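Local coordinates for protein latent form of PPO4 Tyrosinase (PDB 4OUA) that oxidises phenols with a two-copper centre, hydroxylating monophenols and turning the resulting diphenols into quinones, the first step of melanin synthesis, and is seen here in its latent form, at residues 242-247 / 473-478; 412-417 / 521-526; 429-434 / 448-453; 501-506 / 549-554. All coordinates share one frame; numbering follows the deposited sequence.

Interaction 1: residues 242-247 / 473-478; sequences HANSLE and EGFVHL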
loop_
_atom_site.group_PDB
_atom_site.type_symbol
_atom_site.label_atom_id
_atom_site.label_comp_id
_atom_site.label_asym_id
_atom_site.label_seq_id
_atom_site.Cartn_x
_atom_site.Cartn_y
_atom_site.Cartn_z
ATOM N N HIS B 242 -3.587 6.350 -16.530
ATOM C CA HIS B 242 -3.470 7.747 -16.123
ATOM C C HIS B 242 -3.449 7.924 -14.608
ATOM O O HIS B 242 -3.451 9.049 -14.107
ATOM C CB HIS B 242 -4.614 8.562 -16.725
ATOM C CG HIS B 242 -5.962 7.933 -16.552
ATOM N ND1 HIS B 242 -6.423 6.928 -17.376
ATOM C CD2 HIS B 242 -6.951 8.170 -15.658
ATOM C CE1 HIS B 242 -7.636 6.571 -16.994
ATOM N NE2 HIS B 242 -7.979 7.308 -15.954
ATOM N N ALA B 243 -3.430 6.812 -13.882
ATOM C CA ALA B 243 -3.417 6.860 -12.426
ATOM C C ALA B 243 -2.555 5.742 -11.850
ATOM O O ALA B 243 -2.285 4.744 -12.516
ATOM C CB ALA B 243 -4.831 6.773 -11.882
ATOM N N ASN B 244 -2.123 5.918 -10.607
ATOM C CA ASN B 244 -1.318 4.908 -9.939
ATOM C C ASN B 244 -2.082 3.607 -9.752
ATOM O O ASN B 244 -3.297 3.612 -9.553
ATOM C CB ASN B 244 -0.837 5.419 -8.581
ATOM C CG ASN B 244 0.195 6.512 -8.705
ATOM O OD1 ASN B 244 1.374 6.243 -8.930
ATOM N ND2 ASN B 244 -0.239 7.757 -8.549
ATOM N N SER B 245 -1.363 2.493 -9.823
ATOM C CA SER B 245 -1.948 1.193 -9.530
ATOM C C SER B 245 -2.035 1.006 -8.023
ATOM O O SER B 245 -1.428 1.762 -7.264
ATOM C CB SER B 245 -1.122 0.072 -10.161
ATOM O OG SER B 245 0.228 0.138 -9.734
ATOM N N LEU B 246 -2.796 0.005 -7.594
ATOM C CA LEU B 246 -2.895 -0.321 -6.176
ATOM C C LEU B 246 -1.506 -0.525 -5.583
ATOM O O LEU B 246 -1.195 -0.018 -4.506
ATOM C CB LEU B 246 -3.747 -1.576 -5.968
ATOM C CG LEU B 246 -4.049 -1.984 -4.524
ATOM C CD1 LEU B 246 -5.094 -1.064 -3.907
ATOM C CD2 LEU B 246 -4.492 -3.436 -4.450
ATOM N N GLU B 247 -0.670 -1.261 -6.310
ATOM C CA GLU B 247 0.673 -1.586 -5.852
ATOM C C GLU B 247 1.555 -0.342 -5.782
ATOM O O GLU B 247 2.380 -0.212 -4.878
ATOM C CB GLU B 247 1.305 -2.635 -6.771
ATOM C CG GLU B 247 2.570 -3.274 -6.219
ATOM C CD GLU B 247 3.149 -4.321 -7.152
ATOM O OE1 GLU B 247 2.865 -4.254 -8.367
ATOM O OE2 GLU B 247 3.881 -5.212 -6.675
ATOM N N GLU B 473 6.140 1.877 -13.662
ATOM C CA GLU B 473 5.728 3.271 -13.792
ATOM C C GLU B 473 5.157 3.846 -12.499
ATOM O O GLU B 473 4.745 3.108 -11.603
ATOM C CB GLU B 473 4.698 3.413 -14.914
ATOM C CG GLU B 473 3.427 2.612 -14.695
ATOM C CD GLU B 473 2.423 2.790 -15.817
ATOM O OE1 GLU B 473 2.740 3.500 -16.795
ATOM O OE2 GLU B 473 1.314 2.221 -15.721
ATOM N N GLY B 474 5.139 5.172 -12.417
ATOM C CA GLY B 474 4.595 5.873 -11.268
ATOM C C GLY B 474 4.017 7.216 -11.671
ATOM O O GLY B 474 4.404 7.783 -12.691
ATOM N N PHE B 475 3.090 7.731 -10.868
ATOM C CA PHE B 475 2.419 8.985 -11.188
ATOM C C PHE B 475 2.431 9.966 -10.023
ATOM O O PHE B 475 2.317 9.572 -8.863
ATOM C CB PHE B 475 0.972 8.721 -11.613
ATOM C CG PHE B 475 0.845 7.866 -12.837
ATOM C CD1 PHE B 475 0.691 8.440 -14.088
ATOM C CD2 PHE B 475 0.875 6.484 -12.738
ATOM C CE1 PHE B 475 0.569 7.654 -15.218
ATOM C CE2 PHE B 475 0.755 5.692 -13.865
ATOM C CZ PHE B 475 0.601 6.279 -15.106
ATOM N N VAL B 476 2.566 11.248 -10.345
ATOM C CA VAL B 476 2.472 12.312 -9.353
ATOM C C VAL B 476 1.598 13.435 -9.898
ATOM O O VAL B 476 1.827 13.927 -11.002
ATOM C CB VAL B 476 3.855 12.861 -8.972
ATOM C CG1 VAL B 476 3.713 14.072 -8.063
ATOM C CG2 VAL B 476 4.686 11.775 -8.303
ATOM N N HIS B 477 0.595 13.834 -9.120
ATOM C CA HIS B 477 -0.417 14.775 -9.593
ATOM C C HIS B 477 -0.035 16.232 -9.345
ATOM O O HIS B 477 0.718 16.540 -8.422
ATOM C CB HIS B 477 -1.759 14.462 -8.931
ATOM C CG HIS B 477 -2.181 13.036 -9.082
ATOM N ND1 HIS B 477 -2.815 12.561 -10.211
ATOM C CD2 HIS B 477 -2.051 11.974 -8.251
ATOM C CE1 HIS B 477 -3.062 11.272 -10.066
ATOM N NE2 HIS B 477 -2.610 10.891 -8.886
ATOM N N LEU B 478 -0.569 17.123 -10.176
ATOM C CA LEU B 478 -0.202 18.535 -10.135
ATOM C C LEU B 478 -1.420 19.446 -10.034
ATOM O O LEU B 478 -1.283 20.664 -9.920
ATOM C CB LEU B 478 0.606 18.904 -11.380
ATOM C CG LEU B 478 1.780 17.996 -11.743
ATOM C CD1 LEU B 478 2.385 18.425 -13.069
ATOM C CD2 LEU B 478 2.826 18.007 -10.641
#

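Interaction 2: residues 412-417 / 521-526; sequences WTIQAS and IRVQGR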
loop_
_atom_site.group_PDB
_atom_site.type_symbol
_atom_site.label_atom_id
_atom_site.label_comp_id
_atom_site.label_asym_id
_atom_site.label_seq_id
_atom_site.Cartn_x
_atom_site.Cartn_y
_atom_site.Cartn_z
ATOM N N TRP B 412 -3.573 17.039 -15.108
ATOM C CA TRP B 412 -2.118 17.003 -15.206
ATOM C C TRP B 412 -1.484 16.074 -14.179
ATOM O O TRP B 412 -1.786 16.146 -12.988
ATOM C CB TRP B 412 -1.543 18.413 -15.052
ATOM C CG TRP B 412 -2.075 19.379 -16.063
ATOM C CD1 TRP B 412 -3.093 20.271 -15.889
ATOM C CD2 TRP B 412 -1.624 19.543 -17.412
ATOM N NE1 TRP B 412 -3.299 20.984 -17.043
ATOM C CE2 TRP B 412 -2.411 20.556 -17.994
ATOM C CE3 TRP B 412 -0.629 18.934 -18.183
ATOM C CZ2 TRP B 412 -2.236 20.971 -19.313
ATOM C CZ3 TRP B 412 -0.456 19.348 -19.490
ATOM C CH2 TRP B 412 -1.255 20.358 -20.042
ATOM N N THR B 413 -0.598 15.207 -14.652
ATOM C CA THR B 413 0.120 14.288 -13.782
ATOM C C THR B 413 1.551 14.094 -14.268
ATOM O O THR B 413 1.819 14.148 -15.469
ATOM C CB THR B 413 -0.571 12.917 -13.710
ATOM O OG1 THR B 413 0.025 12.135 -12.667
ATOM C CG2 THR B 413 -0.428 12.181 -15.031
ATOM N N ILE B 414 2.469 13.870 -13.334
ATOM C CA ILE B 414 3.851 13.583 -13.690
ATOM C C ILE B 414 4.013 12.100 -13.993
ATOM O O ILE B 414 4.082 11.272 -13.084
ATOM C CB ILE B 414 4.829 13.990 -12.576
ATOM C CG1 ILE B 414 4.841 15.510 -12.411
ATOM C CG2 ILE B 414 6.226 13.485 -12.887
ATOM C CD1 ILE B 414 5.839 16.002 -11.393
ATOM N N GLN B 415 4.058 11.770 -15.279
ATOM C CA GLN B 415 4.190 10.388 -15.712
ATOM C C GLN B 415 5.657 9.976 -15.697
ATOM O O GLN B 415 6.503 10.640 -16.294
ATOM C CB GLN B 415 3.589 10.205 -17.107
ATOM C CG GLN B 415 2.890 8.872 -17.328
ATOM C CD GLN B 415 3.855 7.711 -17.467
ATOM O OE1 GLN B 415 5.039 7.899 -17.751
ATOM N NE2 GLN B 415 3.351 6.498 -17.269
ATOM N N ALA B 416 5.956 8.881 -15.007
ATOM C CA ALA B 416 7.327 8.395 -14.915
ATOM C C ALA B 416 7.388 6.885 -15.105
ATOM O O ALA B 416 6.725 6.132 -14.394
ATOM C CB ALA B 416 7.941 8.786 -13.580
ATOM N N SER B 417 8.184 6.451 -16.073
ATOM C CA SER B 417 8.365 5.031 -16.332
ATOM C C SER B 417 9.847 4.704 -16.418
ATOM O O SER B 417 10.662 5.556 -16.771
ATOM C CB SER B 417 7.653 4.617 -17.621
ATOM O OG SER B 417 8.251 5.223 -18.754
ATOM N N ILE B 521 10.823 10.279 -17.645
ATOM C CA ILE B 521 9.838 11.118 -16.970
ATOM C C ILE B 521 9.248 12.145 -17.930
ATOM O O ILE B 521 9.866 12.501 -18.932
ATOM C CB ILE B 521 10.451 11.845 -15.756
ATOM C CG1 ILE B 521 11.185 10.851 -14.854
ATOM C CG2 ILE B 521 9.376 12.582 -14.971
ATOM C CD1 ILE B 521 11.825 11.490 -13.642
ATOM N N ARG B 522 8.046 12.616 -17.616
ATOM C CA ARG B 522 7.363 13.592 -18.453
ATOM C C ARG B 522 6.091 14.085 -17.775
ATOM O O ARG B 522 5.540 13.412 -16.905
ATOM C CB ARG B 522 7.032 12.988 -19.821
ATOM C CG ARG B 522 5.961 11.907 -19.785
ATOM C CD ARG B 522 5.767 11.275 -21.154
ATOM N NE ARG B 522 4.509 10.536 -21.250
ATOM C CZ ARG B 522 4.373 9.244 -20.964
ATOM N NH1 ARG B 522 5.420 8.535 -20.560
ATOM N NH2 ARG B 522 3.187 8.660 -21.083
ATOM N N VAL B 523 5.631 15.265 -18.173
ATOM C CA VAL B 523 4.375 15.805 -17.668
ATOM C C VAL B 523 3.250 15.536 -18.660
ATOM O O VAL B 523 3.215 16.116 -19.744
ATOM C CB VAL B 523 4.473 17.317 -17.400
ATOM C CG1 VAL B 523 3.097 17.896 -17.121
ATOM C CG2 VAL B 523 5.418 17.589 -16.243
ATOM N N GLN B 524 2.329 14.653 -18.286
ATOM C CA GLN B 524 1.249 14.261 -19.182
ATOM C C GLN B 524 -0.085 14.888 -18.787
ATOM O O GLN B 524 -0.571 14.688 -17.674
ATOM C CB GLN B 524 1.118 12.736 -19.219
ATOM C CG GLN B 524 -0.038 12.230 -20.068
ATOM C CD GLN B 524 -0.068 10.717 -20.167
ATOM O OE1 GLN B 524 0.975 10.062 -20.157
ATOM N NE2 GLN B 524 -1.268 10.153 -20.261
ATOM N N GLY B 525 -0.671 15.645 -19.710
ATOM C CA GLY B 525 -1.978 16.243 -19.503
ATOM C C GLY B 525 -3.067 15.462 -20.215
ATOM O O GLY B 525 -2.838 14.898 -21.284
ATOM N N ARG B 526 -4.257 15.430 -19.623
ATOM C CA ARG B 526 -5.356 14.633 -20.159
ATOM C C ARG B 526 -6.661 15.416 -20.258
ATOM O O ARG B 526 -7.115 16.002 -19.275
ATOM C CB ARG B 526 -5.575 13.388 -19.299
ATOM C CG ARG B 526 -4.523 12.309 -19.486
ATOM C CD ARG B 526 -4.782 11.132 -18.565
ATOM N NE ARG B 526 -6.158 10.653 -18.658
ATOM C CZ ARG B 526 -6.559 9.675 -19.464
ATOM N NH1 ARG B 526 -5.687 9.063 -20.255
ATOM N NH2 ARG B 526 -7.834 9.306 -19.479
#

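Interaction 3: residues 429-434 / 448-453; sequences IIFYFA and GSINIF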
loop_
_atom_site.group_PDB
_atom_site.type_symbol
_atom_site.label_atom_id
_atom_site.label_comp_id
_atom_site.label_asym_id
_atom_site.label_seq_id
_atom_site.Cartn_x
_atom_site.Cartn_y
_atom_site.Cartn_z
ATOM N N ILE B 429 12.094 8.879 -6.257
ATOM C CA ILE B 429 12.215 10.041 -7.129
ATOM C C ILE B 429 11.437 11.220 -6.553
ATOM O O ILE B 429 10.214 11.174 -6.441
ATOM C CB ILE B 429 11.712 9.738 -8.551
ATOM C CG1 ILE B 429 12.152 8.338 -8.986
ATOM C CG2 ILE B 429 12.212 10.795 -9.526
ATOM C CD1 ILE B 429 11.596 7.911 -10.327
ATOM N N ILE B 430 12.158 12.275 -6.189
ATOM C CA ILE B 430 11.559 13.428 -5.525
ATOM C C ILE B 430 11.235 14.546 -6.511
ATOM O O ILE B 430 12.082 14.940 -7.309
ATOM C CB ILE B 430 12.489 13.986 -4.430
ATOM C CG1 ILE B 430 13.046 12.849 -3.570
ATOM C CG2 ILE B 430 11.760 15.018 -3.582
ATOM C CD1 ILE B 430 11.983 11.971 -2.952
ATOM N N PHE B 431 10.009 15.056 -6.450
ATOM C CA PHE B 431 9.586 16.150 -7.321
ATOM C C PHE B 431 9.247 17.393 -6.506
ATOM O O PHE B 431 8.557 17.309 -5.491
ATOM C CB PHE B 431 8.378 15.735 -8.165
ATOM C CG PHE B 431 8.618 14.520 -9.012
ATOM C CD1 PHE B 431 9.081 14.643 -10.311
ATOM C CD2 PHE B 431 8.378 13.252 -8.510
ATOM C CE1 PHE B 431 9.302 13.526 -11.093
ATOM C CE2 PHE B 431 8.598 12.131 -9.286
ATOM C CZ PHE B 431 9.060 12.268 -10.579
ATOM N N TYR B 432 9.721 18.548 -6.961
ATOM C CA TYR B 432 9.506 19.793 -6.234
ATOM C C TYR B 432 9.774 21.020 -7.101
ATOM O O TYR B 432 10.394 20.922 -8.160
ATOM C CB TYR B 432 10.392 19.836 -4.986
ATOM C CG TYR B 432 11.869 19.937 -5.296
ATOM C CD1 TYR B 432 12.565 21.117 -5.076
ATOM C CD2 TYR B 432 12.564 18.856 -5.819
ATOM C CE1 TYR B 432 13.914 21.213 -5.360
ATOM C CE2 TYR B 432 13.912 18.943 -6.109
ATOM C CZ TYR B 432 14.582 20.124 -5.876
ATOM O OH TYR B 432 15.926 20.212 -6.163
ATOM N N PHE B 433 9.301 22.174 -6.641
ATOM C CA PHE B 433 9.579 23.442 -7.304
ATOM C C PHE B 433 10.851 24.069 -6.742
ATOM O O PHE B 433 10.953 24.312 -5.541
ATOM C CB PHE B 433 8.402 24.408 -7.143
ATOM C CG PHE B 433 7.186 24.021 -7.935
ATOM C CD1 PHE B 433 7.308 23.315 -9.119
ATOM C CD2 PHE B 433 5.918 24.368 -7.494
ATOM C CE1 PHE B 433 6.189 22.960 -9.849
ATOM C CE2 PHE B 433 4.797 24.015 -8.219
ATOM C CZ PHE B 433 4.933 23.311 -9.399
ATOM N N ALA B 434 11.817 24.330 -7.615
ATOM C CA ALA B 434 13.089 24.906 -7.192
ATOM C C ALA B 434 13.146 26.406 -7.471
ATOM O O ALA B 434 14.219 26.964 -7.688
ATOM C CB ALA B 434 14.243 24.196 -7.880
ATOM N N GLY B 448 5.540 15.716 -4.787
ATOM C CA GLY B 448 5.318 14.362 -4.315
ATOM C C GLY B 448 6.537 13.493 -4.561
ATOM O O GLY B 448 7.640 14.003 -4.757
ATOM N N SER B 449 6.341 12.178 -4.556
ATOM C CA SER B 449 7.444 11.253 -4.780
ATOM C C SER B 449 6.969 9.920 -5.348
ATOM O O SER B 449 5.819 9.525 -5.161
ATOM C CB SER B 449 8.214 11.014 -3.478
ATOM O OG SER B 449 7.391 10.399 -2.501
ATOM N N ILE B 450 7.866 9.240 -6.051
ATOM C CA ILE B 450 7.610 7.891 -6.535
ATOM C C ILE B 450 8.614 6.941 -5.900
ATOM O O ILE B 450 9.817 7.041 -6.141
ATOM C CB ILE B 450 7.704 7.798 -8.066
ATOM C CG1 ILE B 450 6.658 8.702 -8.722
ATOM C CG2 ILE B 450 7.528 6.359 -8.521
ATOM C CD1 ILE B 450 6.677 8.659 -10.236
ATOM N N ASN B 451 8.114 6.021 -5.084
ATOM C CA ASN B 451 8.977 5.163 -4.286
ATOM C C ASN B 451 9.071 3.741 -4.825
ATOM O O ASN B 451 8.072 3.155 -5.242
ATOM C CB ASN B 451 8.484 5.146 -2.842
ATOM C CG ASN B 451 8.281 6.541 -2.288
ATOM O OD1 ASN B 451 9.186 7.125 -1.690
ATOM N ND2 ASN B 451 7.090 7.089 -2.496
ATOM N N ILE B 452 10.280 3.190 -4.808
ATOM C CA ILE B 452 10.520 1.853 -5.337
ATOM C C ILE B 452 10.603 0.807 -4.229
ATOM O O ILE B 452 11.459 0.892 -3.347
ATOM C CB ILE B 452 11.819 1.804 -6.161
ATOM C CG1 ILE B 452 11.894 3.008 -7.102
ATOM C CG2 ILE B 452 11.916 0.492 -6.925
ATOM C CD1 ILE B 452 10.645 3.218 -7.916
ATOM N N PHE B 453 9.713 -0.178 -4.282
ATOM C CA PHE B 453 9.741 -1.281 -3.330
ATOM C C PHE B 453 10.303 -2.528 -3.996
ATOM O O PHE B 453 9.607 -3.203 -4.756
ATOM C CB PHE B 453 8.342 -1.554 -2.776
ATOM C CG PHE B 453 8.318 -2.546 -1.648
ATOM C CD1 PHE B 453 9.204 -2.432 -0.587
ATOM C CD2 PHE B 453 7.398 -3.581 -1.638
ATOM C CE1 PHE B 453 9.180 -3.342 0.459
ATOM C CE2 PHE B 453 7.365 -4.492 -0.597
ATOM C CZ PHE B 453 8.258 -4.372 0.454
#

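Interaction 4: residues 501-506 / 549-554; sequences KKLSYK and DDVLDL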
loop_
_atom_site.group_PDB
_atom_site.type_symbol
_atom_site.label_atom_id
_atom_site.label_comp_id
_atom_site.label_asym_id
_atom_site.label_seq_id
_atom_site.Cartn_x
_atom_site.Cartn_y
_atom_site.Cartn_z
ATOM N N LYS B 501 8.309 28.271 -12.187
ATOM C CA LYS B 501 8.564 27.774 -10.840
ATOM C C LYS B 501 9.637 26.692 -10.850
ATOM O O LYS B 501 9.966 26.123 -9.809
ATOM C CB LYS B 501 7.280 27.240 -10.203
ATOM C CG LYS B 501 6.534 28.275 -9.379
ATOM C CD LYS B 501 5.406 27.644 -8.581
ATOM C CE LYS B 501 4.851 28.614 -7.549
ATOM N NZ LYS B 501 4.337 29.866 -8.173
ATOM N N LYS B 502 10.176 26.418 -12.034
ATOM C CA LYS B 502 11.263 25.460 -12.199
ATOM C C LYS B 502 10.950 24.098 -11.589
ATOM O O LYS B 502 11.530 23.718 -10.573
ATOM C CB LYS B 502 12.553 26.010 -11.587
ATOM C CG LYS B 502 13.133 27.206 -12.323
ATOM C CD LYS B 502 14.479 27.600 -11.739
ATOM C CE LYS B 502 15.145 28.690 -12.560
ATOM N NZ LYS B 502 16.501 29.018 -12.040
ATOM N N LEU B 503 10.031 23.368 -12.212
ATOM C CA LEU B 503 9.726 22.008 -11.783
ATOM C C LEU B 503 10.933 21.101 -11.991
ATOM O O LEU B 503 11.317 20.814 -13.124
ATOM C CB LEU B 503 8.521 21.456 -12.543
ATOM C CG LEU B 503 8.301 19.949 -12.397
ATOM C CD1 LEU B 503 8.060 19.584 -10.940
ATOM C CD2 LEU B 503 7.152 19.481 -13.275
ATOM N N SER B 504 11.530 20.656 -10.892
ATOM C CA SER B 504 12.701 19.792 -10.962
ATOM C C SER B 504 12.506 18.536 -10.124
ATOM O O SER B 504 11.763 18.545 -9.142
ATOM C CB SER B 504 13.950 20.545 -10.502
ATOM O OG SER B 504 13.775 21.073 -9.200
ATOM N N TYR B 505 13.170 17.455 -10.518
ATOM C CA TYR B 505 13.092 16.211 -9.765
ATOM C C TYR B 505 14.473 15.760 -9.306
ATOM O O TYR B 505 15.476 16.424 -9.571
ATOM C CB TYR B 505 12.423 15.113 -10.591
ATOM C CG TYR B 505 13.260 14.588 -11.733
ATOM C CD1 TYR B 505 13.990 13.414 -11.600
ATOM C CD2 TYR B 505 13.313 15.258 -12.948
ATOM C CE1 TYR B 505 14.752 12.925 -12.644
ATOM C CE2 TYR B 505 14.072 14.778 -13.995
ATOM C CZ TYR B 505 14.790 13.611 -13.838
ATOM O OH TYR B 505 15.550 13.125 -14.879
ATOM N N LYS B 506 14.520 14.622 -8.626
ATOM C CA LYS B 506 15.721 14.223 -7.910
ATOM C C LYS B 506 15.693 12.734 -7.575
ATOM O O LYS B 506 14.908 12.296 -6.733
ATOM C CB LYS B 506 15.855 15.066 -6.639
ATOM C CG LYS B 506 17.094 14.802 -5.803
ATOM C CD LYS B 506 17.124 15.724 -4.590
ATOM C CE LYS B 506 18.353 15.518 -3.729
ATOM N NZ LYS B 506 18.315 16.460 -2.573
ATOM N N ASP B 549 8.205 16.921 -22.096
ATOM C CA ASP B 549 9.459 16.338 -21.632
ATOM C C ASP B 549 10.569 17.384 -21.625
ATOM O O ASP B 549 11.752 17.055 -21.721
ATOM C CB ASP B 549 9.853 15.146 -22.507
ATOM C CG ASP B 549 9.784 15.461 -23.987
ATOM O OD1 ASP B 549 8.735 15.182 -24.606
ATOM O OD2 ASP B 549 10.777 15.989 -24.533
ATOM N N ASP B 550 10.174 18.647 -21.505
ATOM C CA ASP B 550 11.115 19.759 -21.518
ATOM C C ASP B 550 10.928 20.644 -20.290
ATOM O O ASP B 550 11.346 21.802 -20.280
ATOM C CB ASP B 550 10.941 20.586 -22.792
ATOM C CG ASP B 550 9.577 21.254 -22.872
ATOM O OD1 ASP B 550 9.480 22.452 -22.534
ATOM O OD2 ASP B 550 8.601 20.581 -23.267
ATOM N N VAL B 551 10.301 20.092 -19.257
ATOM C CA VAL B 551 9.960 20.864 -18.066
ATOM C C VAL B 551 10.729 20.406 -16.831
ATOM O O VAL B 551 11.053 21.210 -15.958
ATOM C CB VAL B 551 8.453 20.782 -17.761
ATOM C CG1 VAL B 551 8.112 21.666 -16.578
ATOM C CG2 VAL B 551 7.640 21.181 -18.981
ATOM N N LEU B 552 11.015 19.111 -16.757
ATOM C CA LEU B 552 11.709 18.545 -15.606
ATOM C C LEU B 552 13.195 18.899 -15.605
ATOM O O LEU B 552 13.850 18.872 -16.648
ATOM C CB LEU B 552 11.533 17.024 -15.570
ATOM C CG LEU B 552 10.165 16.487 -15.139
ATOM C CD1 LEU B 552 9.840 16.932 -13.719
ATOM C CD2 LEU B 552 9.071 16.921 -16.102
ATOM N N ASP B 553 13.721 19.231 -14.430
ATOM C CA ASP B 553 15.138 19.544 -14.282
ATOM C C ASP B 553 15.839 18.539 -13.376
ATOM O O ASP B 553 15.558 18.463 -12.181
ATOM C CB ASP B 553 15.324 20.961 -13.731
ATOM C CG ASP B 553 15.576 21.984 -14.823
ATOM O OD1 ASP B 553 14.951 23.065 -14.784
ATOM O OD2 ASP B 553 16.404 21.707 -15.718
ATOM N N LEU B 554 16.754 17.772 -13.957
ATOM C CA LEU B 554 17.518 16.781 -13.210
ATOM C C LEU B 554 18.472 17.460 -12.230
ATOM O O LEU B 554 19.313 18.267 -12.622
ATOM C CB LEU B 554 18.291 15.872 -14.172
ATOM C CG LEU B 554 18.981 14.623 -13.614
ATOM C CD1 LEU B 554 20.259 14.974 -12.863
ATOM C CD2 LEU B 554 18.026 13.826 -12.735
#

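Interaction 1: residues 242-247 / 473-478
The backbone N of Phe475 donates to Asn244 OD1 at 3.0 Å. The same amide answers through its other end, where Asn244 ND2 donates to Phe475 O at 3.2 Å, with an N-H...O angle of 158°. One side chain thus holds both backbone polar groups of a single strand residue. Phe475 O lies in the amide plane of Asn244, whereas ND2 stands well above the carbonyl plane of Phe475. CG of Asn244 is opposite its own carbonyl carbon (chi1 -70°), which lays the amide along the strand. Strand 471-477 is an outer strand of a four-stranded antiparallel sheet in the C-terminal domain. Its neighbour 407-419 bonds to Gly474 and Val476, and Asn244 serves Phe475 on the other edge. Asn244 lies in the central tyrosinase domain, just before the helix 246-258 that carries the copper ligands His250 and His254. Ser245 caps that helix through its OG. An alanine in place of Asn244 would probably leave the N-H and C=O of Phe475 without these mates and weaken the hold of the sheet edge on the segment leading to the helix. The Phe475 ring lies under the backbone of 242-243. Ala243 N sits over the ring centre, 4.1 Å above the plane, and His242 C is over the same face nearer the rim. Ala243 O approaches CE2 of Phe475 at 3.5 Å. The Asn244 amide is turned almost perpendicular to the ring, 87° between planes. Beyond it, His477 NE2 packs 3.9 Å from Asn244 ND2, with no bond between them.

Interaction 2: residues 412-417 / 521-526
Strands 412-417 and 521-526 run antiparallel, their axes approaching to 4.6 Å with 142° between directions. Thr413 and Gln524 form a hydrogen-bonded pair, and Gln524 N reaches Thr413 O at 2.9 Å. Gln415 and Arg522 form the next such pair. Arg522 N to Gln415 O is sound, while the return bond from Gln415 N is weak. These are the two central strands of a four-stranded antiparallel sheet in the C-terminal domain, between 471-477 and 538-548. With CG between its backbone N and carbonyl carbon (chi1 69°) and the chain extended to NE, Arg522 brings its guanidinium alongside Gln415, both pointing the same way. Their amide and guanidinium planes are stacked, 27° apart, and Gln415 CG lies over one guanidinium face. Arg522 NE is held by Asn547 of strand 538-548, and NH2 makes a weak bond to Gln524 OE1. A leucine in place of Arg522 would probably leave Asn547 OD1 without this donor and Gln415 without its flat neighbour. The other face is apolar. Ile414 CG2 meets Ile521 CG2 at 3.9 Å, and Ala416 CB touches Ile521 CG1. Trp412 brings CE3 obliquely to Gly525 CA, where no side chain stands in the way. Its NE1 bonds to Phe489 O.

Interaction 3: residues 429-434 / 448-453
The Phe431 ring reaches across to Ile450, its CE2 lying 4.0 Å from Ile450 CG1, the two side chains meeting at a slant. They belong to a long-looped beta hairpin formed by strands 428-433 and 446-451 of the C-terminal domain. Phe431, Ile429 and Ile450 share one face of it, turned toward Ile414 and Ala416 of the facing sheet. Phe431 has CG opposite its carbonyl carbon (chi1 -57°). This swings the ring along the neighbouring strand, with Gly448 O at its edge and in its plane. Ile429 stands directly opposite Ile450, and their CB atoms are 4.5 Å apart. The backbones of this pair bond both ways: Ile429 N to Ile450 O is 2.9 Å, and Ile450 N to Ile429 O is 3.1 Å. Phe431 N donates to Gly448 O nearly straight, at 166°. The opposite face carries Ile430 and Ser449. The hydroxyl of Ser449 is bonded to Glu211 and its backbone O to Lys218 NZ, which ties this strand to the central domain. Farther along, Phe453 stacks on the copper ligand His254, consistent with the C-terminal domain shielding the active site in the latent enzyme. On the Ser449 face, CD1 of Ile430 curls over to rest 3.9 Å from Ser449 CB.

Interaction 4: residues 501-506 / 549-554
Residues 503-505 and 551-554 run in roughly the same direction, 31° apart, and Tyr505 pairs with Leu554 in parallel register. This is the parallel edge of an otherwise antiparallel mixed sheet in which strand 503-509 also adjoins 428-433. Two backbone bonds join them at Asp553. Tyr505 N donates to Asp553 O at 3.1 Å, from above the carbonyl plane, and Asp553 N makes a weak bond to Leu503 O. Strand 503-509 starts just after a Schellman motif at Lys502, which ends helix 491-500. Leu503 faces the inside of the domain. Its CG lies 3.6 Å from Leu552 CD1, the two leucines side by side and pointing the same way. The Val551 side chain meets Leu503 at a slant, its CG1 4.1 Å from Leu503 CB. Behind them stand Leu498 of helix 491-500 and Val523 of strand 520-530. Tyr505 is flanked by two leucines. Its chi1 of 71° sets CG between the backbone N and carbonyl carbon, which turns the ring across the short strand. Leu552 CB comes to the ring edge near its plane, 3.6 Å from CD2 of Tyr505, the two side chains about perpendicular. Leu554 CA lies over a face of the ring. On the side of the sheet away from Tyr505, Ser504 and Asp553 pack through their aliphatic carbons. At the far end of the tyrosine, Leu554 CD2 packs against Tyr505 CE1 at 3.4 Å.

In the fold
Interactions 1 and 2 share strands of one antiparallel sheet, where 471-477 and 407-419 are neighbours; their centres are 9 Å apart. Interactions 3 and 4 share the mixed sheet through the neighbouring strands 428-433 and 503-509, with centres 11 Å apart. The two sheets pack face to face as a beta sandwich, Ile414 and Ile521 meeting Phe431, and Val523 meeting Leu503 and Leu552. Along the chain, interaction 3 falls between the segments of both 1 and 2, and interaction 4 opens after 1 and 3 have closed. Interaction 1 joins the central copper domain to this sandwich; interaction 4, about 18 Å from it between centres, does not touch it and lies away from the annotated sites.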